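Local coordinates for EcmrR transcriptional regulator (Escherichia coli, PDB 6WL5), which probably senses cationic, lipophilic drugs such as cetyl-trimethyl-ammonium through its C-terminal domain and activates transcription as a multidrug-sensing MerR family regulator, at residues A[15-20]-A[73-78]; A[96-101]-A[154-159]; A[134-139]-A[147-152]. All coordinates share one frame; numbering follows the deposited sequence.

Interaction 1. Residues A[15-20]-A[73-78]; sequences IVYSKR and FCEAVN
Y17 and E75 form a hydrogen-bonded pair in a buried antiparallel strand pairing, where strand 7-23 runs beside strand 69-77 in the sheet of the GyrI-like domain. Their backbones are joined both ways, E75 N to Y17 O and Y17 N to E75 O, each at 3.0 Å. K19 and F73 repeat the reciprocal pair of hydrogen bonds, with K19 N to F73 O also 3.0 Å long. On the face carrying Y17, E75 and V77, the tyrosine and glutamate side chains lie side by side and point the same way. With Y17 CG between N and the carbonyl carbon (chi1 63°), the ring takes E75 CB over one face, 4.0 Å from its centroid, a CH-pi contact displaced toward the rim. The extended E75 chain brings OE2 to 2.7 Å from Y17 OH, a bond weak at most, as another acceptor competes for the proton; the carboxylate is turned 39° from the ring plane. V77 CG1 meets the ring edge instead, 3.6 Å from Y17 CD2. On the face of V16, S18, C74 and A76 side chains are smaller: V16 CG2 reaches C74 CB at 4.0 Å. At the I15 end a water links the strands, accepting from I15 N and donating to V77 O at 2.6 Å. E75 also touches a bound cetyl-trimethyl-ammonium, so the pairing presents a carboxylate to one ligand pocket. Strand 55-59 flanks 69-77, with C74 bonded to F56, and strand 88-103 flanks 7-23, with S18 OG bonded to Q90 and I88; helix 34-43 packs I36 and V40 on Y17.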
loop_
_atom_site.group_PDB
_atom_site.type_symbol
_atom_site.label_atom_id
_atom_site.label_comp_id
_atom_site.label_asym_id
_atom_site.label_seq_id
_atom_site.Cartn_x
_atom_site.Cartn_y
_atom_site.Cartn_z
ATOM N N ILE A 15 -7.961 1.696 10.846
ATOM C CA ILE A 15 -8.747 2.814 10.348
ATOM C C ILE A 15 -7.812 3.642 9.498
ATOM O O ILE A 15 -6.673 3.905 9.908
ATOM C CB ILE A 15 -9.270 3.678 11.505
ATOM C CG1 ILE A 15 -10.028 2.829 12.522
ATOM C CG2 ILE A 15 -10.125 4.846 10.965
ATOM C CD1 ILE A 15 -10.288 3.569 13.823
ATOM N N VAL A 16 -8.283 4.048 8.320
ATOM C CA VAL A 16 -7.498 4.868 7.419
ATOM C C VAL A 16 -8.343 6.026 6.903
ATOM O O VAL A 16 -9.575 5.970 6.860
ATOM C CB VAL A 16 -6.962 4.067 6.206
ATOM C CG1 VAL A 16 -6.167 2.864 6.664
ATOM C CG2 VAL A 16 -8.079 3.660 5.225
ATOM N N TYR A 17 -7.653 7.060 6.438
ATOM C CA TYR A 17 -8.207 7.931 5.419
ATOM C C TYR A 17 -7.685 7.465 4.077
ATOM O O TYR A 17 -6.623 6.836 4.007
ATOM C CB TYR A 17 -7.938 9.410 5.672
ATOM C CG TYR A 17 -6.521 9.897 5.682
ATOM C CD1 TYR A 17 -5.850 10.206 4.504
ATOM C CD2 TYR A 17 -5.865 10.106 6.886
ATOM C CE1 TYR A 17 -4.547 10.704 4.539
ATOM C CE2 TYR A 17 -4.583 10.591 6.922
ATOM C CZ TYR A 17 -3.932 10.875 5.758
ATOM O OH TYR A 17 -2.666 11.369 5.865
ATOM N N SER A 18 -8.478 7.700 3.028
ATOM C CA SER A 18 -8.201 7.063 1.749
ATOM C C SER A 18 -8.831 7.846 0.598
ATOM O O SER A 18 -9.803 8.592 0.781
ATOM C CB SER A 18 -8.727 5.622 1.766
ATOM O OG SER A 18 -10.149 5.621 1.883
ATOM N N LYS A 19 -8.244 7.694 -0.583
ATOM C CA LYS A 19 -8.820 8.213 -1.806
ATOM C C LYS A 19 -8.533 7.226 -2.923
ATOM O O LYS A 19 -7.437 6.688 -3.003
ATOM C CB LYS A 19 -8.263 9.612 -2.164
ATOM C CG LYS A 19 -9.048 10.292 -3.273
ATOM C CD LYS A 19 -8.729 11.772 -3.376
ATOM C CE LYS A 19 -9.427 12.434 -4.558
ATOM N NZ LYS A 19 -9.236 13.921 -4.508
ATOM N N ARG A 20 -9.529 6.971 -3.763
ATOM C CA ARG A 20 -9.431 5.987 -4.827
ATOM C C ARG A 20 -9.446 6.675 -6.184
ATOM O O ARG A 20 -10.146 7.684 -6.380
ATOM C CB ARG A 20 -10.595 4.996 -4.726
ATOM C CG ARG A 20 -10.455 3.814 -5.644
ATOM C CD ARG A 20 -11.320 2.679 -5.137
ATOM N NE ARG A 20 -11.360 1.559 -6.066
ATOM C CZ ARG A 20 -12.014 0.446 -5.807
ATOM N NH1 ARG A 20 -12.655 0.330 -4.639
ATOM N NH2 ARG A 20 -12.027 -0.557 -6.677
ATOM N N PHE A 73 -5.187 4.996 -2.249
ATOM C CA PHE A 73 -4.196 5.403 -1.281
ATOM C C PHE A 73 -4.815 5.402 0.102
ATOM O O PHE A 73 -5.879 6.009 0.310
ATOM C CB PHE A 73 -3.701 6.810 -1.562
ATOM C CG PHE A 73 -2.716 7.263 -0.571
ATOM C CD1 PHE A 73 -1.444 6.747 -0.573
ATOM C CD2 PHE A 73 -3.088 8.136 0.431
ATOM C CE1 PHE A 73 -0.514 7.173 0.356
ATOM C CE2 PHE A 73 -2.158 8.595 1.358
ATOM C CZ PHE A 73 -0.874 8.095 1.324
ATOM N N CYS A 74 -4.105 4.815 1.056
ATOM C CA CYS A 74 -4.564 4.696 2.437
ATOM C C CYS A 74 -3.487 5.088 3.436
ATOM O O CYS A 74 -2.313 4.783 3.266
ATOM C CB CYS A 74 -4.949 3.245 2.738
ATOM S SG CYS A 74 -6.242 2.549 1.707
ATOM N N GLU A 75 -3.893 5.764 4.495
ATOM C CA GLU A 75 -2.978 6.081 5.567
ATOM C C GLU A 75 -3.691 5.851 6.883
ATOM O O GLU A 75 -4.782 6.378 7.113
ATOM C CB GLU A 75 -2.483 7.528 5.399
ATOM C CG GLU A 75 -1.313 7.890 6.256
ATOM C CD GLU A 75 -0.409 8.964 5.647
ATOM O OE1 GLU A 75 0.710 9.098 6.185
ATOM O OE2 GLU A 75 -0.826 9.708 4.691
ATOM N N ALA A 76 -3.060 5.078 7.750
ATOM C CA ALA A 76 -3.690 4.667 8.999
ATOM C C ALA A 76 -3.651 5.763 10.057
ATOM O O ALA A 76 -2.603 6.382 10.307
ATOM C CB ALA A 76 -3.005 3.417 9.548
ATOM N N VAL A 77 -4.788 5.927 10.741
ATOM C CA VAL A 77 -4.972 6.914 11.793
ATOM C C VAL A 77 -5.522 6.228 13.043
ATOM O O VAL A 77 -6.028 5.109 13.004
ATOM C CB VAL A 77 -5.917 8.064 11.367
ATOM C CG1 VAL A 77 -5.307 8.911 10.253
ATOM C CG2 VAL A 77 -7.258 7.499 10.955
ATOM N N ASN A 78 -5.398 6.916 14.177
ATOM C CA ASN A 78 -5.878 6.308 15.415
ATOM C C ASN A 78 -7.396 6.376 15.549
ATOM O O ASN A 78 -7.989 5.507 16.190
ATOM C CB ASN A 78 -5.214 6.936 16.640
ATOM C CG ASN A 78 -3.756 6.539 16.776
ATOM O OD1 ASN A 78 -3.375 5.419 16.510
ATOM N ND2 ASN A 78 -2.937 7.482 17.203
HETATM O O HOH W 1 -6.102 2.467 12.952
#

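Interaction 2. Residues A[96-101]-A[154-159]; sequences TAVTVI and FPVEKV. With EDO (1,2-ethanediol), chain K.
V98 and F154 pair across two antiparallel strands, 88-103 and 149-158, in the strongly twisted sheet of the GyrI-like fold; the two segments run at 121° to each other and share a short ladder. V98 and F154 form its hydrogen-bonded pair. F154 N gives a nearly straight bond of 2.8 Å to V98 O, and V98 N answers with a more bent one, 3.0 Å to F154 O. Two residues on, V156 N reaches T96 O at 2.9 Å. Between them A97 faces P155 as a non-hydrogen-bonded pair, a position whose backbone N is directed away from 96-101, so the missing N-H of the proline costs this ladder no bond.

The side-chain contact is made by valine methyls. V98 CG1 sits between its own backbone N and carbonyl carbon (chi1 62°) and from there touches F154 CB at 3.8 Å and V156 CG1 at 3.9 Å. The F154 ring itself leads off from strand 88-103 to L116 of helix 109-123 and L127, while W119 and V120 of the same helix pack on V98. Along its other edge strand 88-103 pairs with strand 7-23, A97 bonding to K9, and T96 OG1 finds E10 there.

Where the strands part, a water bridges T96 N and V156 O. Beyond it an ethanediol, probably from the crystallisation liquor, spans the backbone of 154-159: its O2 gives a hydrogen bond to V156 O, and K158 N points almost straight at its O1, 2.8 Å away.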
loop_
_atom_site.group_PDB
_atom_site.type_symbol
_atom_site.label_atom_id
_atom_site.label_comp_id
_atom_site.label_asym_id
_atom_site.label_seq_id
_atom_site.Cartn_x
_atom_site.Cartn_y
_atom_site.Cartn_z
ATOM N N THR A 96 -4.351 -12.222 6.334
ATOM C CA THR A 96 -3.122 -12.975 6.406
ATOM C C THR A 96 -2.395 -12.679 5.103
ATOM O O THR A 96 -2.984 -12.794 4.027
ATOM C CB THR A 96 -3.374 -14.466 6.531
ATOM O OG1 THR A 96 -4.136 -14.755 7.713
ATOM C CG2 THR A 96 -2.053 -15.221 6.607
ATOM N N ALA A 97 -1.134 -12.271 5.187
ATOM C CA ALA A 97 -0.420 -11.856 3.989
ATOM C C ALA A 97 0.923 -12.545 3.888
ATOM O O ALA A 97 1.628 -12.706 4.900
ATOM C CB ALA A 97 -0.178 -10.336 3.990
ATOM N N VAL A 98 1.307 -12.874 2.652
ATOM C CA VAL A 98 2.703 -13.123 2.341
ATOM C C VAL A 98 3.318 -11.829 1.830
ATOM O O VAL A 98 2.706 -11.104 1.023
ATOM C CB VAL A 98 2.868 -14.305 1.375
ATOM C CG1 VAL A 98 2.215 -14.083 0.008
ATOM C CG2 VAL A 98 4.336 -14.703 1.249
ATOM N N THR A 99 4.484 -11.491 2.377
ATOM C CA THR A 99 5.110 -10.196 2.153
ATOM C C THR A 99 6.564 -10.334 1.724
ATOM O O THR A 99 7.249 -11.295 2.086
ATOM C CB THR A 99 5.028 -9.339 3.437
ATOM O OG1 THR A 99 5.904 -9.852 4.456
ATOM C CG2 THR A 99 3.617 -9.276 3.988
ATOM N N VAL A 100 7.051 -9.325 0.987
ATOM C CA VAL A 100 8.480 -9.138 0.751
ATOM C C VAL A 100 8.788 -7.664 0.885
ATOM O O VAL A 100 7.926 -6.821 0.662
ATOM C CB VAL A 100 8.973 -9.625 -0.625
ATOM C CG1 VAL A 100 8.804 -11.117 -0.751
ATOM C CG2 VAL A 100 8.278 -8.882 -1.769
ATOM N N ILE A 101 10.010 -7.382 1.237
ATOM C CA ILE A 101 10.536 -6.019 1.192
ATOM C C ILE A 101 11.225 -5.770 -0.141
ATOM O O ILE A 101 12.160 -6.496 -0.529
ATOM C CB ILE A 101 11.508 -5.770 2.361
ATOM C CG1 ILE A 101 10.768 -5.853 3.698
ATOM C CG2 ILE A 101 12.252 -4.431 2.195
ATOM C CD1 ILE A 101 9.937 -4.622 4.040
ATOM N N PHE A 154 0.649 -9.534 -0.135
ATOM C CA PHE A 154 -0.399 -10.262 -0.850
ATOM C C PHE A 154 -1.337 -10.939 0.143
ATOM O O PHE A 154 -0.903 -11.864 0.866
ATOM C CB PHE A 154 0.237 -11.331 -1.748
ATOM C CG PHE A 154 0.656 -10.850 -3.122
ATOM C CD1 PHE A 154 1.009 -9.530 -3.376
ATOM C CD2 PHE A 154 0.691 -11.736 -4.169
ATOM C CE1 PHE A 154 1.401 -9.126 -4.637
ATOM C CE2 PHE A 154 1.058 -11.327 -5.437
ATOM C CZ PHE A 154 1.413 -10.017 -5.670
ATOM N N PRO A 155 -2.605 -10.535 0.222
ATOM C CA PRO A 155 -3.569 -11.264 1.069
ATOM C C PRO A 155 -3.773 -12.666 0.526
ATOM O O PRO A 155 -4.089 -12.839 -0.648
ATOM C CB PRO A 155 -4.848 -10.417 0.963
ATOM C CG PRO A 155 -4.384 -9.062 0.428
ATOM C CD PRO A 155 -3.239 -9.416 -0.492
ATOM N N VAL A 156 -3.574 -13.673 1.375
ATOM C CA VAL A 156 -3.646 -15.055 0.916
ATOM C C VAL A 156 -4.384 -15.978 1.875
ATOM O O VAL A 156 -4.586 -15.677 3.052
ATOM C CB VAL A 156 -2.236 -15.650 0.641
ATOM C CG1 VAL A 156 -1.538 -14.931 -0.492
ATOM C CG2 VAL A 156 -1.369 -15.588 1.880
ATOM N N GLU A 157 -4.771 -17.134 1.325
ATOM C CA GLU A 157 -5.308 -18.271 2.056
ATOM C C GLU A 157 -4.663 -19.538 1.515
ATOM O O GLU A 157 -4.401 -19.651 0.315
ATOM C CB GLU A 157 -6.839 -18.262 1.918
ATOM C CG GLU A 157 -7.423 -16.986 2.535
ATOM C CD GLU A 157 -8.920 -16.862 2.467
ATOM O OE1 GLU A 157 -9.559 -17.634 1.733
ATOM O OE2 GLU A 157 -9.451 -15.964 3.161
ATOM N N LYS A 158 -4.374 -20.478 2.414
ATOM C CA LYS A 158 -3.775 -21.734 2.014
ATOM C C LYS A 158 -4.792 -22.568 1.256
ATOM O O LYS A 158 -5.966 -22.648 1.635
ATOM C CB LYS A 158 -3.341 -22.467 3.291
ATOM C CG LYS A 158 -2.640 -23.790 3.092
ATOM C CD LYS A 158 -1.236 -23.628 2.488
ATOM C CE LYS A 158 -0.692 -25.000 2.049
ATOM N NZ LYS A 158 0.770 -24.908 1.688
ATOM N N VAL A 159 -4.346 -23.195 0.182
ATOM C CA VAL A 159 -5.251 -24.013 -0.578
ATOM C C VAL A 159 -5.344 -25.368 0.083
ATOM O O VAL A 159 -6.433 -25.879 0.155
ATOM C CB VAL A 159 -4.879 -24.131 -2.026
ATOM C CG1 VAL A 159 -5.788 -25.183 -2.704
ATOM C CG2 VAL A 159 -5.047 -22.794 -2.681
ATOM O OXT VAL A 159 -4.362 -25.954 0.548
HETATM C C1 EDO K . -4.518 -19.054 6.106
HETATM O O1 EDO K . -4.960 -19.937 5.062
HETATM C C2 EDO K . -4.389 -17.621 5.600
HETATM O O2 EDO K . -5.667 -17.009 5.364
HETATM O O HOH W 2 -6.044 -13.322 4.186
#

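Interaction 3. Residues A[134-139]-A[147-152]; sequences SYIDGI and EWMTEI. With 16A (cetyl-trimethyl-ammonium), chain F.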
loop_
_atom_site.group_PDB
_atom_site.type_symbol
_atom_site.label_atom_id
_atom_site.label_comp_id
_atom_site.label_asym_id
_atom_site.label_seq_id
_atom_site.Cartn_x
_atom_site.Cartn_y
_atom_site.Cartn_z
ATOM N N SER A 134 3.181 -0.948 0.864
ATOM C CA SER A 134 3.333 -0.200 2.102
ATOM C C SER A 134 4.648 0.579 2.070
ATOM O O SER A 134 5.733 -0.026 2.065
ATOM C CB SER A 134 3.333 -1.192 3.265
ATOM O OG SER A 134 3.502 -0.522 4.497
ATOM N N TYR A 135 4.545 1.912 2.146
ATOM C CA TYR A 135 5.681 2.811 1.981
ATOM C C TYR A 135 6.306 3.049 3.349
ATOM O O TYR A 135 5.633 3.537 4.264
ATOM C CB TYR A 135 5.217 4.148 1.379
ATOM C CG TYR A 135 4.436 3.875 0.100
ATOM C CD1 TYR A 135 5.069 3.397 -1.020
ATOM C CD2 TYR A 135 3.064 4.058 0.054
ATOM C CE1 TYR A 135 4.351 3.091 -2.180
ATOM C CE2 TYR A 135 2.349 3.780 -1.080
ATOM C CZ TYR A 135 2.981 3.277 -2.189
ATOM O OH TYR A 135 2.211 2.994 -3.300
ATOM N N ILE A 136 7.586 2.709 3.482
ATOM C CA ILE A 136 8.293 2.800 4.761
ATOM C C ILE A 136 9.349 3.896 4.720
ATOM O O ILE A 136 9.202 4.946 5.369
ATOM C CB ILE A 136 8.867 1.414 5.151
ATOM C CG1 ILE A 136 7.758 0.371 5.245
ATOM C CG2 ILE A 136 9.647 1.493 6.457
ATOM C CD1 ILE A 136 8.272 -1.038 5.263
ATOM N N ASP A 137 10.401 3.655 3.950
ATOM C CA ASP A 137 11.464 4.620 3.695
ATOM C C ASP A 137 11.455 5.028 2.223
ATOM O O ASP A 137 11.168 4.217 1.339
ATOM C CB ASP A 137 12.813 4.002 4.057
ATOM C CG ASP A 137 12.959 3.704 5.548
ATOM O OD1 ASP A 137 12.371 4.408 6.404
ATOM O OD2 ASP A 137 13.666 2.720 5.824
ATOM N N GLY A 138 11.709 6.297 1.975
ATOM C CA GLY A 138 11.591 6.835 0.629
ATOM C C GLY A 138 12.142 8.249 0.603
ATOM O O GLY A 138 12.892 8.644 1.496
ATOM N N ILE A 139 11.712 9.027 -0.394
ATOM C CA ILE A 139 12.269 10.368 -0.606
ATOM C C ILE A 139 12.003 11.303 0.569
ATOM O O ILE A 139 12.700 12.317 0.712
ATOM C CB ILE A 139 11.774 10.923 -1.953
ATOM C CG1 ILE A 139 12.714 12.042 -2.435
ATOM C CG2 ILE A 139 10.298 11.375 -1.846
ATOM C CD1 ILE A 139 12.482 12.460 -3.818
ATOM N N GLU A 147 18.315 2.919 -0.425
ATOM C CA GLU A 147 17.841 2.612 0.910
ATOM C C GLU A 147 16.340 2.799 1.096
ATOM O O GLU A 147 15.831 2.582 2.196
ATOM C CB GLU A 147 18.605 3.424 1.940
ATOM C CG GLU A 147 20.118 3.052 1.985
ATOM C CD GLU A 147 20.403 1.535 2.238
ATOM O OE1 GLU A 147 19.639 0.819 2.953
ATOM O OE2 GLU A 147 21.425 1.036 1.719
ATOM N N TRP A 148 15.608 3.124 0.042
ATOM C CA TRP A 148 14.155 3.098 0.155
ATOM C C TRP A 148 13.654 1.682 0.462
ATOM O O TRP A 148 14.283 0.673 0.110
ATOM C CB TRP A 148 13.541 3.594 -1.134
ATOM C CG TRP A 148 13.857 5.020 -1.424
ATOM C CD1 TRP A 148 14.624 5.911 -0.678
ATOM C CD2 TRP A 148 13.404 5.739 -2.566
ATOM N NE1 TRP A 148 14.624 7.144 -1.293
ATOM C CE2 TRP A 148 13.902 7.057 -2.460
ATOM C CE3 TRP A 148 12.612 5.389 -3.684
ATOM C CZ2 TRP A 148 13.638 8.028 -3.439
ATOM C CZ3 TRP A 148 12.360 6.341 -4.659
ATOM C CH2 TRP A 148 12.852 7.655 -4.518
ATOM N N MET A 149 12.527 1.608 1.161
ATOM C CA MET A 149 11.989 0.337 1.633
ATOM C C MET A 149 10.480 0.390 1.517
ATOM O O MET A 149 9.826 1.261 2.116
ATOM C CB MET A 149 12.421 0.089 3.084
ATOM C CG MET A 149 11.681 -1.023 3.745
ATOM S SD MET A 149 12.261 -1.384 5.403
ATOM C CE MET A 149 13.888 -1.933 4.962
ATOM N N THR A 150 9.931 -0.576 0.780
ATOM C CA THR A 150 8.511 -0.690 0.476
ATOM C C THR A 150 8.153 -2.147 0.659
ATOM O O THR A 150 8.796 -3.027 0.069
ATOM C CB THR A 150 8.265 -0.268 -0.978
ATOM O OG1 THR A 150 8.873 1.011 -1.243
ATOM C CG2 THR A 150 6.803 -0.146 -1.323
ATOM N N GLU A 151 7.137 -2.413 1.465
ATOM C CA GLU A 151 6.717 -3.779 1.690
ATOM C C GLU A 151 5.517 -4.106 0.821
ATOM O O GLU A 151 4.511 -3.384 0.842
ATOM C CB GLU A 151 6.411 -4.070 3.162
ATOM C CG GLU A 151 6.044 -5.533 3.377
ATOM C CD GLU A 151 6.039 -5.959 4.823
ATOM O OE1 GLU A 151 7.130 -6.212 5.396
ATOM O OE2 GLU A 151 4.932 -6.050 5.387
ATOM N N ILE A 152 5.634 -5.182 0.053
ATOM C CA ILE A 152 4.535 -5.660 -0.805
ATOM C C ILE A 152 3.835 -6.799 -0.074
ATOM O O ILE A 152 4.494 -7.737 0.377
ATOM C CB ILE A 152 5.016 -6.096 -2.202
ATOM C CG1 ILE A 152 5.878 -5.022 -2.887
ATOM C CG2 ILE A 152 3.787 -6.430 -3.061
ATOM C CD1 ILE A 152 5.285 -3.620 -2.883
HETATM C C1 16A F . 12.574 19.492 -5.206
HETATM C C2 16A F . 12.439 17.996 -5.250
HETATM C C3 16A F . 10.996 17.740 -4.862
HETATM C C4 16A F . 10.873 16.389 -4.217
HETATM C C5 16A F . 9.464 16.254 -3.697
HETATM C C6 16A F . 9.455 15.352 -2.495
HETATM C C7 16A F . 8.059 15.241 -1.955
HETATM C C8 16A F . 7.991 14.214 -0.870
HETATM C C9 16A F . 6.584 14.108 -0.313
HETATM C C10 16A F . 6.424 12.747 0.314
HETATM C C11 16A F . 4.978 12.262 0.481
HETATM C C12 16A F . 5.171 10.775 0.808
HETATM C C13 16A F . 3.957 9.981 1.270
HETATM C C14 16A F . 4.321 8.647 1.978
HETATM C C15 16A F . 4.148 8.813 3.483
HETATM C C16 16A F . 5.382 8.678 4.372
HETATM N N1 16A F . 5.134 7.783 5.523
HETATM C C17 16A F . 5.252 6.376 5.123
HETATM C C18 16A F . 6.160 8.093 6.521
HETATM C C19 16A F . 3.819 7.945 6.160
HETATM O O HOH W 3 8.745 3.549 -0.069
HETATM O O HOH W 4 15.995 1.932 4.756
#
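W148 lays its indole against G138 at the loop end of a hairpin ladder, with G138 CA 3.5 Å from the centroid of the five-membered ring. That CH-pi contact lies only 12° off the ring normal, so G138 CA lies over the face of the five-membered ring, nearest CD1. The six-membered part of the indole reaches I139, with W148 CZ2 3.8 Å from I139 CB. The backbone makes the second part of the contact: M149 O takes two donors at once, I136 N at 3.0 Å and D137 N at 3.1 Å. M149 N returns a bond of 2.9 Å to D137 O, arriving from above the carbonyl plane, 43° out of it. Farther along, S134 and E151 resume regular pairing, S134 N to E151 O being 2.8 Å.

Two waters bridge the segments: one donates to D137 O and T150 OG1, the other to D137 OD2 and E147 O. Outside the segments, K142 O accepts from W148 NE1, Y106 meets the indole at about 45°, and N141 holds D137 OD1. An alanine in place of W148 would probably leave G138 and I139 without their aromatic cover and K142 O without its indole donor.

The ligand lies beyond: Y135 O is 3.0 Å from C17, a methyl of the trimethylammonium head, an approach that probably suits its positive charge. I139 CG2 borders the alkyl tail at C8, 3.8 Å away, and Y135 OH is held by E133 and T57. Two consecutive residues facing one across the ladder make this a classic beta bulge, here in the hairpin of strands 132-137 and 149-158 beside a cetyl-trimethyl-ammonium pocket.

How the interactions relate
All three contacts are antiparallel pairings within one sheet. Interactions 1 and 2 are buried, interaction 3 only partly so. Strand 149-158 serves both interactions 2 and 3, and strand 88-103 continues the join: V100 O lies 2.9 Å from I152 N, a probable hydrogen bond. Interaction 3 is nested in the loop closed by interaction 2. Interaction 1 lies apart from interaction 2, with nearest atoms about 12 Å away, and comes within about 5 Å of interaction 3. The chemistry differs accordingly: interaction 2 relies on aliphatic side-chain carbons packed against helix 109-123, interaction 1 adds a tyrosine–glutamate pair, and interaction 3 mixes a bulge, an indole and waters; interactions 1 and 3 supply pocket residues for cetyl-trimethyl-ammonium.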